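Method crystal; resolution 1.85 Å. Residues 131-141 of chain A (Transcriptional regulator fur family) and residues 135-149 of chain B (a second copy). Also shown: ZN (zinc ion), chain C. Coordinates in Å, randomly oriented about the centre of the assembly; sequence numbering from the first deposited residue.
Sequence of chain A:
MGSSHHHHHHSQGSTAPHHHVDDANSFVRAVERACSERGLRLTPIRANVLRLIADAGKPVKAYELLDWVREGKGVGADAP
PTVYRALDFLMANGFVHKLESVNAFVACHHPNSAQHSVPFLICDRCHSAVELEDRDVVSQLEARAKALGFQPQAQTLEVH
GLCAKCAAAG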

# COMPACT_ATOMS: atom_id res chain seq x y z
N GLU A 131 -10.74 0.17 -9.89
CA GLU A 131 -9.53 0.70 -10.48
C GLU A 131 -9.87 1.96 -11.25
O GLU A 131 -10.66 1.90 -12.17
N LEU A 132 -9.23 3.07 -10.91
CA LEU A 132 -9.43 4.32 -11.63
C LEU A 132 -8.23 4.57 -12.54
O LEU A 132 -7.27 3.79 -12.59
N GLU A 133 -8.27 5.67 -13.25
CA GLU A 133 -7.08 6.24 -13.89
C GLU A 133 -6.96 7.75 -13.76
O GLU A 133 -7.80 8.47 -14.30
N ASP A 134 -5.94 8.23 -13.00
CA ASP A 134 -5.74 9.68 -12.81
C ASP A 134 -4.28 9.93 -13.20
O ASP A 134 -3.37 9.45 -12.52
N ARG A 135 -4.09 10.74 -14.23
CA ARG A 135 -2.75 11.07 -14.67
C ARG A 135 -2.38 12.33 -13.90
O ARG A 135 -1.19 12.56 -13.66
N ASP A 136 -3.33 13.17 -13.52
CA ASP A 136 -2.97 14.35 -12.73
C ASP A 136 -2.37 13.96 -11.37
O ASP A 136 -1.35 14.51 -10.93
N VAL A 137 -3.02 13.04 -10.68
CA VAL A 137 -2.52 12.62 -9.36
C VAL A 137 -1.16 11.98 -9.47
O VAL A 137 -0.26 12.26 -8.66
N VAL A 138 -0.98 11.08 -10.46
CA VAL A 138 0.30 10.36 -10.55
C VAL A 138 1.42 11.34 -10.94
O VAL A 138 2.51 11.31 -10.36
N SER A 139 1.10 12.30 -11.83
CA SER A 139 2.05 13.33 -12.26
C SER A 139 2.45 14.26 -11.12
O SER A 139 3.61 14.68 -11.01
N GLN A 140 1.48 14.67 -10.31
CA GLN A 140 1.78 15.50 -9.16
C GLN A 140 2.74 14.80 -8.21
O GLN A 140 3.73 15.39 -7.79
N LEU A 141 2.48 13.52 -7.90
CA LEU A 141 3.36 12.81 -6.98
C LEU A 141 4.73 12.56 -7.59
O LEU A 141 5.74 12.57 -6.86
N ARG B 135 -2.00 18.18 0.36
CA ARG B 135 -3.42 18.26 0.60
C ARG B 135 -4.07 18.27 -0.78
O ARG B 135 -5.21 17.82 -0.92
N ASP B 136 -3.39 18.78 -1.80
CA ASP B 136 -4.00 18.74 -3.14
C ASP B 136 -4.21 17.29 -3.61
O ASP B 136 -5.27 16.94 -4.15
N VAL B 137 -3.20 16.46 -3.47
CA VAL B 137 -3.31 15.06 -3.92
C VAL B 137 -4.38 14.33 -3.15
O VAL B 137 -5.18 13.58 -3.74
N VAL B 138 -4.41 14.50 -1.81
CA VAL B 138 -5.38 13.74 -1.01
C VAL B 138 -6.80 14.22 -1.32
O VAL B 138 -7.72 13.41 -1.49
N SER B 139 -6.96 15.55 -1.53
CA SER B 139 -8.25 16.14 -1.88
C SER B 139 -8.75 15.68 -3.25
O SER B 139 -9.96 15.45 -3.44
N GLN B 140 -7.86 15.63 -4.23
CA GLN B 140 -8.23 15.13 -5.54
C GLN B 140 -8.74 13.71 -5.46
O GLN B 140 -9.79 13.40 -6.02
N LEU B 141 -8.03 12.82 -4.74
CA LEU B 141 -8.47 11.44 -4.65
C LEU B 141 -9.75 11.30 -3.86
O LEU B 141 -10.58 10.43 -4.17
N GLU B 142 -9.98 12.17 -2.86
CA GLU B 142 -11.30 12.19 -2.23
C GLU B 142 -12.40 12.54 -3.21
O GLU B 142 -13.45 11.88 -3.25
N ALA B 143 -12.21 13.62 -3.99
CA ALA B 143 -13.21 14.01 -4.99
C ALA B 143 -13.48 12.88 -5.97
O ALA B 143 -14.62 12.65 -6.36
N ARG B 144 -12.41 12.21 -6.44
CA ARG B 144 -12.59 11.09 -7.36
C ARG B 144 -13.48 10.03 -6.72
O ARG B 144 -14.40 9.51 -7.36
N ALA B 145 -13.19 9.70 -5.46
CA ALA B 145 -13.97 8.69 -4.74
C ALA B 145 -15.42 9.11 -4.59
O ALA B 145 -16.33 8.34 -4.90
N LYS B 146 -15.66 10.36 -4.16
CA LYS B 146 -17.01 10.76 -3.84
C LYS B 146 -17.86 10.88 -5.09
O LYS B 146 -19.07 10.69 -5.01
N ALA B 147 -17.25 11.13 -6.23
CA ALA B 147 -18.01 11.23 -7.49
C ALA B 147 -18.48 9.88 -7.99
O ALA B 147 -19.33 9.82 -8.89
N LEU B 148 -17.94 8.78 -7.44
CA LEU B 148 -18.49 7.45 -7.66
C LEU B 148 -19.27 6.92 -6.48
O LEU B 148 -19.51 5.71 -6.39
N GLY B 149 -19.64 7.77 -5.53
CA GLY B 149 -20.43 7.26 -4.42
C GLY B 149 -19.61 6.61 -3.31
O GLY B 149 -20.17 6.26 -2.27

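The two stretches meet as a nearly antiparallel helix pair from two copies of one protein, with a small valine-leucine centre, a glutamine pair beside it, and a salt-bridged arginine where the loop of chain A passes the helix of chain B. The helix axes run at 164° and approach to 10.1 Å, and the contact buries 586 Å² over both sides. The backbones come close at V137(A) and V137(B), whose CA atoms lie 6.0 Å apart.

Both valines are t rotamers whose CA-to-CB bonds point sideways, so the methyls rather than the CB atoms make the contact: V137(A) CG1 lies 4.2 Å from V137(B) CG1. Each valine also packs on the partner's leucine, closest at V137(A) CG2 to L141(B) CD2 and L141(A) CD2 to V137(B) CG2, 4.0 Å each. Each L141 (m, t) also starts sideways, but its end comes nearer the other helix.

Q140(A) and Q140(B) point toward each other with identical chi1 (m, -90°) and chi2 (t, 170°). Each amide donates to the other's oxygen, Q140(A) NE2 to Q140(B) OE1 and Q140(B) NE2 to Q140(A) OE1, both at 3.3 Å. An N-H...O angle of 141° makes both bonds weak. This reciprocal arrangement brings Q140(A) NE2 within 2.9 Å of Q140(B) NE2, a close approach of two donors and not a hydrogen bond. The aliphatic part also packs: Q140(A) CB sits 4.0 Å from V137(B) CG2.

R144(B), with chi1 to chi3 all m, points toward chain A and loses the largest area, 85 Å². Its NH1 donates to D134(A) OD2 at 2.8 Å with an angle of 148°, and the opposite charges make this a salt bridge. D134(A) (t) serves two roles with its two oxygens, because OD1 accepts from V137(A) N at 2.9 Å and caps the start of its own helix. Near the guanidinium plane lie D134(A) OD2 and E133(A) O; over one face lies L132(A) CD1, 3.9 Å from R144(B) NH2. A water extends the polar edge, accepting from R144(B) NH2 at 2.7 Å and from E133(A) N at 2.8 Å.

L132(A) (m, t) is buried and also touches L148(B) (m, t), its CD2 being 3.6 Å from L148(B) CD1. E131(A), out of reach of chain B, instead binds the zinc ion: its OE2 is 2.0 Å from ZN, with three further ligand atoms elsewhere in the structure.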

# COMPACT_ATOMS: atom_id res chain seq x y z
CB GLU A 131 -8.91 -0.30 -11.45
CG GLU A 131 -7.61 0.27 -12.06
CD GLU A 131 -6.90 -0.71 -13.00
OE1 GLU A 131 -7.29 -1.90 -13.06
OE2 GLU A 131 -5.91 -0.30 -13.67
CB LEU A 132 -9.65 5.48 -10.64
CG LEU A 132 -10.75 5.28 -9.57
CD1 LEU A 132 -10.98 6.57 -8.80
CD2 LEU A 132 -12.06 4.84 -10.25
CB GLU A 133 -7.11 6.05 -15.41
CG GLU A 133 -5.85 6.55 -16.15
CD GLU A 133 -5.98 8.04 -16.57
OE1 GLU A 133 -7.08 8.62 -16.32
OE2 GLU A 133 -5.01 8.61 -17.18
CB ASP A 134 -6.06 9.95 -11.35
CG ASP A 134 -6.48 11.41 -11.12
OD1 ASP A 134 -5.73 12.32 -11.53
OD2 ASP A 134 -7.60 11.63 -10.58
CB ARG A 135 -2.68 11.32 -16.17
CG ARG A 135 -1.26 11.65 -16.59
CD ARG A 135 -1.15 12.05 -18.04
NE ARG A 135 -1.86 13.28 -18.34
CZ ARG A 135 -1.47 14.14 -19.27
NH1 ARG A 135 -0.35 13.90 -19.96
NH2 ARG A 135 -2.17 15.25 -19.51
CB ASP A 136 -4.18 15.26 -12.52
CG ASP A 136 -4.59 16.06 -13.81
OD1 ASP A 136 -3.83 16.09 -14.82
OD2 ASP A 136 -5.68 16.67 -13.81
CB VAL A 137 -3.52 11.67 -8.68
CG1 VAL A 137 -2.83 10.89 -7.50
CG2 VAL A 137 -4.72 12.46 -8.15
CB VAL A 138 0.15 9.20 -11.55
CG1 VAL A 138 1.51 8.74 -12.19
CG2 VAL A 138 -0.62 8.06 -10.89
CB SER A 139 1.41 14.20 -13.36
OG SER A 139 1.48 13.54 -14.60
CB GLN A 140 0.51 15.90 -8.41
CG GLN A 140 -0.05 17.23 -8.97
CD GLN A 140 -1.45 17.49 -8.40
OE1 GLN A 140 -1.60 18.12 -7.36
NE2 GLN A 140 -2.45 16.90 -9.02
CB LEU A 141 2.71 11.48 -6.56
CG LEU A 141 1.56 11.57 -5.56
CD1 LEU A 141 0.98 10.09 -5.27
CD2 LEU A 141 2.01 12.26 -4.30
CB ARG B 135 -3.81 19.50 1.39
CG ARG B 135 -5.31 19.54 1.63
CD ARG B 135 -5.78 20.82 2.27
NE ARG B 135 -5.56 21.98 1.43
CZ ARG B 135 -6.36 23.04 1.43
NH1 ARG B 135 -7.43 23.06 2.23
NH2 ARG B 135 -6.11 24.08 0.64
CB ASP B 136 -3.14 19.50 -4.15
CG ASP B 136 -3.23 21.06 -3.99
OD1 ASP B 136 -4.10 21.58 -3.25
OD2 ASP B 136 -2.41 21.76 -4.62
CB VAL B 137 -1.95 14.34 -3.80
CG1 VAL B 137 -2.16 12.79 -3.85
CG2 VAL B 137 -1.02 14.79 -4.92
CB VAL B 138 -5.01 13.88 0.48
CG1 VAL B 138 -6.23 13.65 1.45
CG2 VAL B 138 -3.81 12.99 0.79
CB SER B 139 -8.12 17.68 -1.92
OG SER B 139 -8.16 18.21 -0.63
CB GLN B 140 -7.06 15.21 -6.51
CG GLN B 140 -7.07 16.58 -7.24
CD GLN B 140 -5.76 16.76 -8.02
OE1 GLN B 140 -5.66 16.38 -9.19
NE2 GLN B 140 -4.74 17.22 -7.34
CB LEU B 141 -7.36 10.58 -4.02
CG LEU B 141 -6.15 10.26 -4.91
CD1 LEU B 141 -5.08 9.39 -4.08
CD2 LEU B 141 -6.60 9.55 -6.17
CB GLU B 142 -11.32 13.15 -1.05
CG GLU B 142 -10.77 12.56 0.21
CD GLU B 142 -10.77 13.60 1.29
OE1 GLU B 142 -11.61 14.53 1.20
OE2 GLU B 142 -9.95 13.51 2.23
CB ALA B 143 -12.74 15.24 -5.75
CB ARG B 144 -11.24 10.47 -7.72
CG ARG B 144 -10.31 11.29 -8.69
CD ARG B 144 -11.06 11.68 -10.00
NE ARG B 144 -11.66 10.52 -10.70
CZ ARG B 144 -10.93 9.70 -11.46
NH1 ARG B 144 -9.62 9.95 -11.61
NH2 ARG B 144 -11.50 8.69 -12.07
CB ALA B 145 -13.33 8.41 -3.37
CB LYS B 146 -16.99 12.07 -3.08
CG LYS B 146 -16.35 11.88 -1.72
CD LYS B 146 -16.61 13.10 -0.85
CE LYS B 146 -15.68 13.11 0.33
NZ LYS B 146 -15.87 14.40 1.07
CB ALA B 147 -17.13 11.90 -8.57
CB LEU B 148 -17.35 6.46 -7.97
CG LEU B 148 -16.51 6.85 -9.16
CD1 LEU B 148 -15.21 6.07 -9.15
CD2 LEU B 148 -17.35 6.59 -10.41
ZN ZN C . -4.73 -1.66 -14.61
O HOH W 1 -10.84 6.72 -13.82